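Local coordinates for protein dTDP-4-amino-4,6-dideoxyglucose formyltransferase (Shewanella sp. FDAARGOS_354, PDB 6V2T) that probably transfers a formyl group from a folate cofactor to the 4-amino group of dTDP-4-amino-4,6-dideoxyglucose, at residues B[24-29]-B[192-197]; B[86-91]-B[106-111]; B[113-118]-B[196-201]. All blocks are in the same frame, centred on the assembly; numbering follows the deposited sequence.

Contacts 1 and 3 lie on one face of the central sheet and share A196 and N197; their centres are about 9 Å apart. R113 of contact 3 ties them together: its NH1 is 2.8 Å from V194 O and its NH2 2.8 Å from L193 O, at the end of helix 171-194. Contact 2 packs on the other face, its centre about 15 Å from that of contact 1 and 17 Å from that of contact 3, and meets the former where L27 CD2 is 3.8 Å from I88 CG1. Folic acid touches V109 of contact 2 and N116 of contact 3, whereas the nucleotide sugar is about 13 Å from the side chain of I115.

Contact 1 (B[24-29]-B[192-197]); sequences MHVLIV and DLVFAN
M24 and V26 of strand 24-30 form a small apolar contact with V194, in the last turn of helix 171-194, where this long helix lies against one face of the central sheet. V194 is the hub. Its CG1 methyl meets M24 SD at 3.7 Å and V26 CG2 at 4.1 Å, so one branch touches both strand side chains, each crossing it obliquely. M24 gets there as a straight rod: CG is anti to the backbone N (chi1 -166°) and the chain stays extended beyond it, which carries CE over the helix end to lie 3.5 Å from V194 O. That carbonyl accepts a hydrogen bond from NH1 of R113, and the methyl only packs against it. On its own side of the contact, V194 CG1 also sits over one face of the F195 ring, displaced toward the rim.

The helix stops right behind this spot. F195 leaves helical geometry and A196 takes up a left-handed conformation. The chain folds back so that N197 N bonds D192 O at 2.8 Å, while A196 N reaches L193 O in a weak bond of 3.4 Å; together these fit a Schellman motif. The side chains follow suit: N197 ND2 donates to D192 OD1 at 3.1 Å, bent to 136° and arriving from above the carboxylate plane, and H189 holds D192 OD2.

Backbone bonds join strand 24-30 to strand 53-60, and M24 and V26 both pack on L94 of strand 94-98. The contact therefore sets the C-terminal end of helix 171-194 on the start of strand 24-30, the middle one of the five parallel strands, in the Rossmann-like alpha/beta/alpha domain of the formyltransferase family.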
loop_
_atom_site.group_PDB
_atom_site.type_symbol
_atom_site.label_atom_id
_atom_site.label_comp_id
_atom_site.label_asym_id
_atom_site.label_seq_id
_atom_site.Cartn_x
_atom_site.Cartn_y
_atom_site.Cartn_z
ATOM N N MET B 24 -8.812 36.270 31.178
ATOM C CA MET B 24 -8.772 34.785 31.249
ATOM C C MET B 24 -7.580 34.260 30.441
ATOM O O MET B 24 -7.463 34.635 29.269
ATOM C CB MET B 24 -10.051 34.184 30.688
ATOM C CG MET B 24 -10.183 32.695 31.060
ATOM S SD MET B 24 -11.405 32.040 30.011
ATOM C CE MET B 24 -11.570 30.407 30.744
ATOM N N HIS B 25 -6.746 33.438 31.078
ATOM C CA HIS B 25 -5.610 32.682 30.496
ATOM C C HIS B 25 -6.037 31.233 30.246
ATOM O O HIS B 25 -6.451 30.561 31.213
ATOM C CB HIS B 25 -4.416 32.767 31.448
ATOM C CG HIS B 25 -4.170 34.173 31.889
ATOM N ND1 HIS B 25 -4.532 34.631 33.140
ATOM C CD2 HIS B 25 -3.672 35.236 31.221
ATOM C CE1 HIS B 25 -4.228 35.911 33.239
ATOM N NE2 HIS B 25 -3.705 36.306 32.072
ATOM N N VAL B 26 -5.962 30.789 28.994
ATOM C CA VAL B 26 -6.247 29.387 28.569
ATOM C C VAL B 26 -4.934 28.759 28.115
ATOM O O VAL B 26 -4.255 29.378 27.239
ATOM C CB VAL B 26 -7.307 29.335 27.460
ATOM C CG1 VAL B 26 -7.450 27.932 26.886
ATOM C CG2 VAL B 26 -8.641 29.897 27.924
ATOM N N LEU B 27 -4.564 27.613 28.704
ATOM C CA LEU B 27 -3.364 26.846 28.306
ATOM C C LEU B 27 -3.769 25.707 27.357
ATOM O O LEU B 27 -4.577 24.814 27.732
ATOM C CB LEU B 27 -2.605 26.326 29.527
ATOM C CG LEU B 27 -1.454 25.372 29.193
ATOM C CD1 LEU B 27 -0.328 26.131 28.493
ATOM C CD2 LEU B 27 -0.938 24.679 30.444
ATOM N N ILE B 28 -3.185 25.697 26.160
ATOM C CA ILE B 28 -3.399 24.603 25.183
ATOM C C ILE B 28 -2.136 23.748 25.181
ATOM O O ILE B 28 -1.035 24.277 24.899
ATOM C CB ILE B 28 -3.856 25.187 23.838
ATOM C CG1 ILE B 28 -5.198 25.906 24.031
ATOM C CG2 ILE B 28 -3.950 24.110 22.771
ATOM C CD1 ILE B 28 -5.548 26.816 22.909
ATOM N N VAL B 29 -2.279 22.496 25.637
ATOM C CA VAL B 29 -1.187 21.489 25.635
ATOM C C VAL B 29 -1.480 20.507 24.513
ATOM O O VAL B 29 -2.560 19.884 24.502
ATOM C CB VAL B 29 -1.030 20.741 26.963
ATOM C CG1 VAL B 29 0.225 19.880 26.958
ATOM C CG2 VAL B 29 -1.013 21.683 28.147
ATOM N N ASP B 192 -17.491 28.070 23.121
ATOM C CA ASP B 192 -18.424 27.374 24.039
ATOM C C ASP B 192 -17.623 26.681 25.144
ATOM O O ASP B 192 -18.025 26.810 26.304
ATOM C CB ASP B 192 -19.287 26.351 23.309
ATOM C CG ASP B 192 -20.385 26.937 22.447
ATOM O OD1 ASP B 192 -20.764 28.090 22.685
ATOM O OD2 ASP B 192 -20.866 26.204 21.559
ATOM N N LEU B 193 -16.537 25.994 24.789
ATOM C CA LEU B 193 -15.653 25.261 25.740
ATOM C C LEU B 193 -15.031 26.248 26.707
ATOM O O LEU B 193 -15.048 26.035 27.953
ATOM C CB LEU B 193 -14.510 24.569 24.984
ATOM C CG LEU B 193 -14.907 23.356 24.166
ATOM C CD1 LEU B 193 -13.669 22.737 23.507
ATOM C CD2 LEU B 193 -15.653 22.357 25.048
ATOM N N VAL B 194 -14.440 27.290 26.143
ATOM C CA VAL B 194 -13.768 28.338 26.940
ATOM C C VAL B 194 -14.757 28.946 27.943
ATOM O O VAL B 194 -14.323 29.124 29.082
ATOM C CB VAL B 194 -13.137 29.415 26.038
ATOM C CG1 VAL B 194 -12.585 30.545 26.874
ATOM C CG2 VAL B 194 -12.072 28.836 25.118
ATOM N N PHE B 195 -16.010 29.241 27.549
ATOM C CA PHE B 195 -16.980 30.050 28.355
ATOM C C PHE B 195 -18.003 29.145 29.062
ATOM O O PHE B 195 -18.994 29.669 29.593
ATOM C CB PHE B 195 -17.677 31.098 27.469
ATOM C CG PHE B 195 -16.721 32.098 26.876
ATOM C CD1 PHE B 195 -15.756 32.702 27.661
ATOM C CD2 PHE B 195 -16.752 32.392 25.517
ATOM C CE1 PHE B 195 -14.851 33.605 27.119
ATOM C CE2 PHE B 195 -15.828 33.267 24.969
ATOM C CZ PHE B 195 -14.893 33.886 25.766
ATOM N N ALA B 196 -17.753 27.828 29.064
ATOM C CA ALA B 196 -18.562 26.779 29.724
ATOM C C ALA B 196 -20.016 26.848 29.268
ATOM O O ALA B 196 -20.938 26.569 30.071
ATOM C CB ALA B 196 -18.449 26.882 31.214
ATOM N N ASN B 197 -20.220 27.153 27.994
ATOM C CA ASN B 197 -21.552 27.073 27.371
ATOM C C ASN B 197 -21.751 25.634 26.902
ATOM O O ASN B 197 -21.648 25.382 25.686
ATOM C CB ASN B 197 -21.687 28.097 26.252
ATOM C CG ASN B 197 -23.091 28.140 25.723
ATOM O OD1 ASN B 197 -24.017 27.691 26.394
ATOM N ND2 ASN B 197 -23.231 28.618 24.494
#

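Contact 2 (B[86-91]-B[106-111])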
loop_
_atom_site.group_PDB
_atom_site.type_symbol
_atom_site.label_atom_id
_atom_site.label_comp_id
_atom_site.label_asym_id
_atom_site.label_seq_id
_atom_site.Cartn_x
_atom_site.Cartn_y
_atom_site.Cartn_z
ATOM N N ALA B 86 2.126 23.458 39.577
ATOM C CA ALA B 86 1.908 24.656 40.422
ATOM C C ALA B 86 1.732 25.874 39.514
ATOM O O ALA B 86 0.761 26.627 39.720
ATOM C CB ALA B 86 3.046 24.840 41.400
ATOM N N HIS B 87 2.603 26.045 38.515
ATOM C CA HIS B 87 2.515 27.194 37.576
ATOM C C HIS B 87 1.153 27.161 36.883
ATOM O O HIS B 87 0.537 28.239 36.752
ATOM C CB HIS B 87 3.645 27.226 36.534
ATOM C CG HIS B 87 3.561 28.431 35.653
ATOM N ND1 HIS B 87 3.554 28.351 34.277
ATOM C CD2 HIS B 87 3.385 29.736 35.948
ATOM C CE1 HIS B 87 3.424 29.559 33.762
ATOM N NE2 HIS B 87 3.313 30.419 34.762
ATOM N N ILE B 88 0.694 25.987 36.433
ATOM C CA ILE B 88 -0.573 25.933 35.652
ATOM C C ILE B 88 -1.709 26.353 36.591
ATOM O O ILE B 88 -2.507 27.270 36.209
ATOM C CB ILE B 88 -0.820 24.546 35.018
ATOM C CG1 ILE B 88 0.243 24.179 33.980
ATOM C CG2 ILE B 88 -2.208 24.475 34.414
ATOM C CD1 ILE B 88 0.407 22.693 33.799
ATOM N N VAL B 89 -1.768 25.724 37.765
ATOM C CA VAL B 89 -2.815 25.968 38.793
ATOM C C VAL B 89 -2.786 27.443 39.197
ATOM O O VAL B 89 -3.863 28.029 39.375
ATOM C CB VAL B 89 -2.642 25.062 40.021
ATOM C CG1 VAL B 89 -3.601 25.485 41.113
ATOM C CG2 VAL B 89 -2.822 23.585 39.682
ATOM N N GLU B 90 -1.582 28.002 39.337
ATOM C CA GLU B 90 -1.329 29.434 39.638
ATOM C C GLU B 90 -1.919 30.337 38.539
ATOM O O GLU B 90 -2.623 31.285 38.887
ATOM C CB GLU B 90 0.182 29.631 39.821
ATOM C CG GLU B 90 0.626 31.079 39.941
ATOM C CD GLU B 90 -0.041 31.850 41.065
ATOM O OE1 GLU B 90 -0.565 31.206 42.003
ATOM O OE2 GLU B 90 -0.040 33.096 40.999
ATOM N N HIS B 91 -1.664 30.062 37.260
ATOM C CA HIS B 91 -1.750 31.060 36.165
ATOM C C HIS B 91 -2.982 30.873 35.269
ATOM O O HIS B 91 -3.409 31.860 34.645
ATOM C CB HIS B 91 -0.460 30.999 35.331
ATOM C CG HIS B 91 -0.231 32.215 34.495
ATOM N ND1 HIS B 91 0.440 33.328 34.978
ATOM C CD2 HIS B 91 -0.592 32.505 33.219
ATOM C CE1 HIS B 91 0.486 34.248 34.027
ATOM N NE2 HIS B 91 -0.144 33.764 32.939
ATOM N N SER B 106 -3.784 13.699 39.033
ATOM C CA SER B 106 -4.936 14.050 39.896
ATOM C C SER B 106 -4.800 15.488 40.427
ATOM O O SER B 106 -5.815 16.168 40.460
ATOM C CB SER B 106 -5.074 13.038 40.999
ATOM O OG SER B 106 -3.946 13.094 41.840
ATOM N N GLU B 107 -3.585 15.971 40.746
ATOM C CA GLU B 107 -3.333 17.336 41.281
ATOM C C GLU B 107 -3.626 18.415 40.232
ATOM O O GLU B 107 -3.896 19.568 40.649
ATOM C CB GLU B 107 -1.883 17.498 41.757
ATOM C CG GLU B 107 -1.561 16.733 43.031
ATOM C CD GLU B 107 -1.236 15.259 42.855
ATOM O OE1 GLU B 107 -1.177 14.787 41.688
ATOM O OE2 GLU B 107 -1.057 14.570 43.890
ATOM N N LEU B 108 -3.554 18.104 38.932
ATOM C CA LEU B 108 -3.938 19.068 37.872
ATOM C C LEU B 108 -5.458 19.008 37.648
ATOM O O LEU B 108 -6.100 20.047 37.745
ATOM C CB LEU B 108 -3.193 18.726 36.584
ATOM C CG LEU B 108 -2.601 19.888 35.799
ATOM C CD1 LEU B 108 -2.202 19.442 34.410
ATOM C CD2 LEU B 108 -3.525 21.093 35.741
ATOM N N VAL B 109 -5.997 17.833 37.305
ATOM C CA VAL B 109 -7.412 17.677 36.844
ATOM C C VAL B 109 -8.399 18.026 37.962
ATOM O O VAL B 109 -9.505 18.507 37.617
ATOM C CB VAL B 109 -7.705 16.296 36.220
ATOM C CG1 VAL B 109 -6.809 16.022 35.026
ATOM C CG2 VAL B 109 -7.643 15.140 37.202
ATOM N N ASN B 110 -8.049 17.799 39.233
ATOM C CA ASN B 110 -8.949 18.038 40.390
ATOM C C ASN B 110 -8.970 19.521 40.763
ATOM O O ASN B 110 -9.943 19.929 41.421
ATOM C CB ASN B 110 -8.575 17.175 41.603
ATOM C CG ASN B 110 -8.810 15.697 41.360
ATOM O OD1 ASN B 110 -9.628 15.311 40.523
ATOM N ND2 ASN B 110 -8.103 14.855 42.086
ATOM N N ASN B 111 -7.964 20.296 40.363
ATOM C CA ASN B 111 -7.770 21.699 40.820
ATOM C C ASN B 111 -7.965 22.730 39.706
ATOM O O ASN B 111 -7.946 23.916 40.058
ATOM C CB ASN B 111 -6.380 21.907 41.442
ATOM C CG ASN B 111 -6.279 21.202 42.779
ATOM O OD1 ASN B 111 -7.056 21.480 43.683
ATOM N ND2 ASN B 111 -5.402 20.217 42.872
#
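E107 O accepts the side-chain amide of N111, with ND2 at 2.8 Å and a nearly straight N-H...O angle of 172°, and the CG2 methyl of V89 approaches the same oxygen at 4.3 Å. The bond sits on the short helix 106-109 of the beta-alpha-beta crossover that joins parallel strands 94-98 and 113-118; helix 82-91, which leads into the first of these strands, packs beside it. The acceptor lies in the amide plane of N111, whereas the donor is tilted 30° from the carbonyl plane of E107. A second tie, from N111 N to L108 O at 3.2 Å, holds the same residue by its backbone, so N111 is held against the backbone of E107 and L108. V89 uses this folded surface: CG2 meets N111 CB at 4.3 Å as well as E107 O. V89, partly exposed, also packs on V112.

Deeper in, the contact is purely apolar. The side chains of I88 and L108 cross at about a right angle, touching through I88 CG2 and L108 CD2 at 3.9 Å. I88 offers this branch because CG2 is anti to its backbone N. V79 adds to the packing of L108, while the neighbouring V109 touches the bound folic acid and F104. The same L108 CD2 also rests against the sheet, on C114 SG of strand 113-118.

Contact 3 (B[113-118]-B[196-201]). With FOL (folic acid), chain H.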
loop_
_atom_site.group_PDB
_atom_site.type_symbol
_atom_site.label_atom_id
_atom_site.label_comp_id
_atom_site.label_asym_id
_atom_site.label_seq_id
_atom_site.Cartn_x
_atom_site.Cartn_y
_atom_site.Cartn_z
ATOM N N ARG B 113 -10.080 23.401 35.749
ATOM C CA ARG B 113 -10.967 22.915 34.663
ATOM C C ARG B 113 -10.060 22.423 33.512
ATOM O O ARG B 113 -9.352 23.250 32.895
ATOM C CB ARG B 113 -11.965 24.000 34.241
ATOM C CG ARG B 113 -13.094 23.476 33.353
ATOM C CD ARG B 113 -14.254 24.453 33.320
ATOM N NE ARG B 113 -13.821 25.748 32.788
ATOM C CZ ARG B 113 -14.059 26.173 31.543
ATOM N NH1 ARG B 113 -13.604 27.352 31.147
ATOM N NH2 ARG B 113 -14.772 25.453 30.703
ATOM N N CYS B 114 -10.008 21.106 33.271
ATOM C CA CYS B 114 -9.209 20.507 32.167
ATOM C C CYS B 114 -10.156 19.847 31.163
ATOM O O CYS B 114 -11.048 19.102 31.595
ATOM C CB CYS B 114 -8.186 19.526 32.713
ATOM S SG CYS B 114 -6.935 20.312 33.765
ATOM N N ILE B 115 -9.973 20.126 29.869
ATOM C CA ILE B 115 -10.816 19.594 28.766
ATOM C C ILE B 115 -9.921 18.934 27.719
ATOM O O ILE B 115 -8.938 19.565 27.274
ATOM C CB ILE B 115 -11.695 20.715 28.173
ATOM C CG1 ILE B 115 -12.669 21.246 29.223
ATOM C CG2 ILE B 115 -12.393 20.216 26.922
ATOM C CD1 ILE B 115 -13.594 22.399 28.777
ATOM N N ASN B 116 -10.289 17.721 27.303
ATOM C CA ASN B 116 -9.526 16.890 26.343
ATOM C C ASN B 116 -10.263 16.864 25.011
ATOM O O ASN B 116 -11.536 16.750 24.973
ATOM C CB ASN B 116 -9.257 15.477 26.873
ATOM C CG ASN B 116 -8.414 14.609 25.951
ATOM O OD1 ASN B 116 -8.808 13.503 25.595
ATOM N ND2 ASN B 116 -7.243 15.063 25.561
ATOM N N ILE B 117 -9.495 16.981 23.943
ATOM C CA ILE B 117 -9.982 16.730 22.565
ATOM C C ILE B 117 -9.462 15.354 22.146
ATOM O O ILE B 117 -8.248 15.190 21.928
ATOM C CB ILE B 117 -9.517 17.872 21.640
ATOM C CG1 ILE B 117 -9.895 19.233 22.208
ATOM C CG2 ILE B 117 -10.099 17.686 20.241
ATOM C CD1 ILE B 117 -9.200 20.378 21.516
ATOM N N HIS B 118 -10.342 14.365 22.097
ATOM C CA HIS B 118 -9.981 12.939 21.891
ATOM C C HIS B 118 -10.485 12.484 20.529
ATOM O O HIS B 118 -11.677 12.608 20.227
ATOM C CB HIS B 118 -10.573 12.085 23.025
ATOM C CG HIS B 118 -10.421 10.607 22.859
ATOM N ND1 HIS B 118 -9.189 9.978 22.919
ATOM C CD2 HIS B 118 -11.336 9.629 22.770
ATOM C CE1 HIS B 118 -9.361 8.681 22.797
ATOM N NE2 HIS B 118 -10.674 8.442 22.664
ATOM N N ALA B 196 -17.753 27.828 29.064
ATOM C CA ALA B 196 -18.562 26.779 29.724
ATOM C C ALA B 196 -20.016 26.848 29.268
ATOM O O ALA B 196 -20.938 26.569 30.071
ATOM C CB ALA B 196 -18.449 26.882 31.214
ATOM N N ASN B 197 -20.220 27.153 27.994
ATOM C CA ASN B 197 -21.552 27.073 27.371
ATOM C C ASN B 197 -21.751 25.634 26.902
ATOM O O ASN B 197 -21.648 25.382 25.686
ATOM C CB ASN B 197 -21.687 28.097 26.252
ATOM C CG ASN B 197 -23.091 28.140 25.723
ATOM O OD1 ASN B 197 -24.017 27.691 26.394
ATOM N ND2 ASN B 197 -23.231 28.618 24.494
ATOM N N TYR B 198 -21.995 24.716 27.843
ATOM C CA TYR B 198 -22.124 23.267 27.573
ATOM C C TYR B 198 -22.838 22.591 28.741
ATOM O O TYR B 198 -23.000 23.224 29.802
ATOM C CB TYR B 198 -20.752 22.640 27.289
ATOM C CG TYR B 198 -19.681 22.823 28.334
ATOM C CD1 TYR B 198 -19.799 22.255 29.599
ATOM C CD2 TYR B 198 -18.494 23.482 28.040
ATOM C CE1 TYR B 198 -18.803 22.405 30.547
ATOM C CE2 TYR B 198 -17.488 23.633 28.982
ATOM C CZ TYR B 198 -17.643 23.095 30.248
ATOM O OH TYR B 198 -16.637 23.230 31.171
ATOM N N GLN B 199 -23.289 21.363 28.492
ATOM C CA GLN B 199 -23.872 20.451 29.491
ATOM C C GLN B 199 -22.936 19.242 29.615
ATOM O O GLN B 199 -22.267 18.905 28.622
ATOM C CB GLN B 199 -25.312 20.101 29.123
ATOM C CG GLN B 199 -26.283 21.264 29.258
ATOM C CD GLN B 199 -27.651 20.884 28.756
ATOM O OE1 GLN B 199 -27.773 20.291 27.696
ATOM N NE2 GLN B 199 -28.690 21.205 29.517
ATOM N N GLN B 200 -22.845 18.709 30.829
ATOM C CA GLN B 200 -21.760 17.827 31.326
ATOM C C GLN B 200 -22.341 16.731 32.205
ATOM O O GLN B 200 -21.678 16.414 33.237
ATOM C CB GLN B 200 -20.704 18.611 32.126
ATOM C CG GLN B 200 -21.067 18.957 33.570
ATOM C CD GLN B 200 -20.094 19.897 34.240
ATOM O OE1 GLN B 200 -19.847 21.026 33.791
ATOM N NE2 GLN B 200 -19.554 19.445 35.364
ATOM N N LYS B 201 -23.492 16.158 31.814
ATOM C CA LYS B 201 -24.087 14.978 32.514
ATOM C C LYS B 201 -23.159 13.760 32.361
ATOM O O LYS B 201 -22.786 13.420 31.201
ATOM C CB LYS B 201 -25.484 14.591 32.010
ATOM C CG LYS B 201 -26.072 13.349 32.697
ATOM C CD LYS B 201 -27.503 12.962 32.324
ATOM C CE LYS B 201 -27.736 12.845 30.834
ATOM N NZ LYS B 201 -28.210 14.130 30.267
HETATM N N1 FOL H . -5.041 12.899 31.364
HETATM C C2 FOL H . -6.033 12.532 32.192
HETATM N NA2 FOL H . -5.820 12.508 33.504
HETATM N N3 FOL H . -7.276 12.224 31.714
HETATM C C4 FOL H . -7.506 12.221 30.392
HETATM O O4 FOL H . -8.679 11.922 30.047
HETATM C C4A FOL H . -6.491 12.598 29.518
HETATM N N5 FOL H . -6.636 12.592 28.192
HETATM C C6 FOL H . -5.503 12.606 27.259
HETATM C C7 FOL H . -4.418 13.514 27.867
HETATM N N8 FOL H . -4.214 13.293 29.273
HETATM C C8A FOL H . -5.244 12.935 30.056
HETATM C C9 FOL H . -5.110 11.170 26.750
HETATM N N10 FOL H . -3.675 11.022 26.496
HETATM C C11 FOL H . -1.232 7.717 27.404
HETATM C C12 FOL H . -0.712 8.887 26.847
HETATM C C13 FOL H . -1.546 9.967 26.540
HETATM C C14 FOL H . -2.901 9.927 26.798
HETATM C C15 FOL H . -3.412 8.771 27.378
HETATM C C16 FOL H . -2.592 7.680 27.678
HETATM C C FOL H . -0.328 6.561 27.763
HETATM O O FOL H . 0.846 6.825 27.903
HETATM N N FOL H . -0.766 5.323 28.008
#
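The hydroxyl of Y198 closes a set of oxygens around the guanidinium of R113, which also binds L193 O and V194 O at the end of helix 171-194. R113 NH2 donates to Y198 OH at 2.9 Å with an N-H...O angle of 153°, close to the guanidinium plane. The two side chains slide past each other in opposite directions, their planes 34° apart, and R113 CD brushes the same hydroxyl at 3.4 Å. A bend at chi3 (60°) turns the arginine end back toward its partners. A196 CB lies over one guanidinium face, 4.0 Å from NH2. Three acceptors thus fix the rotation of the group, and its positive charge would suit the helix's C-terminal end.

Farther along the strand, I115 CD1 approaches Y198 CE2 obliquely at 4.1 Å; L158 packs on both residues. The next residue, N116, points to the opposite face of the sheet, where its ND2 is 3.5 Å from C6 of folic acid and H146 holds its OD1. N116 and H118 fit the Asn-X-His signature of formyltransferases, on a strand that borders the folate pocket.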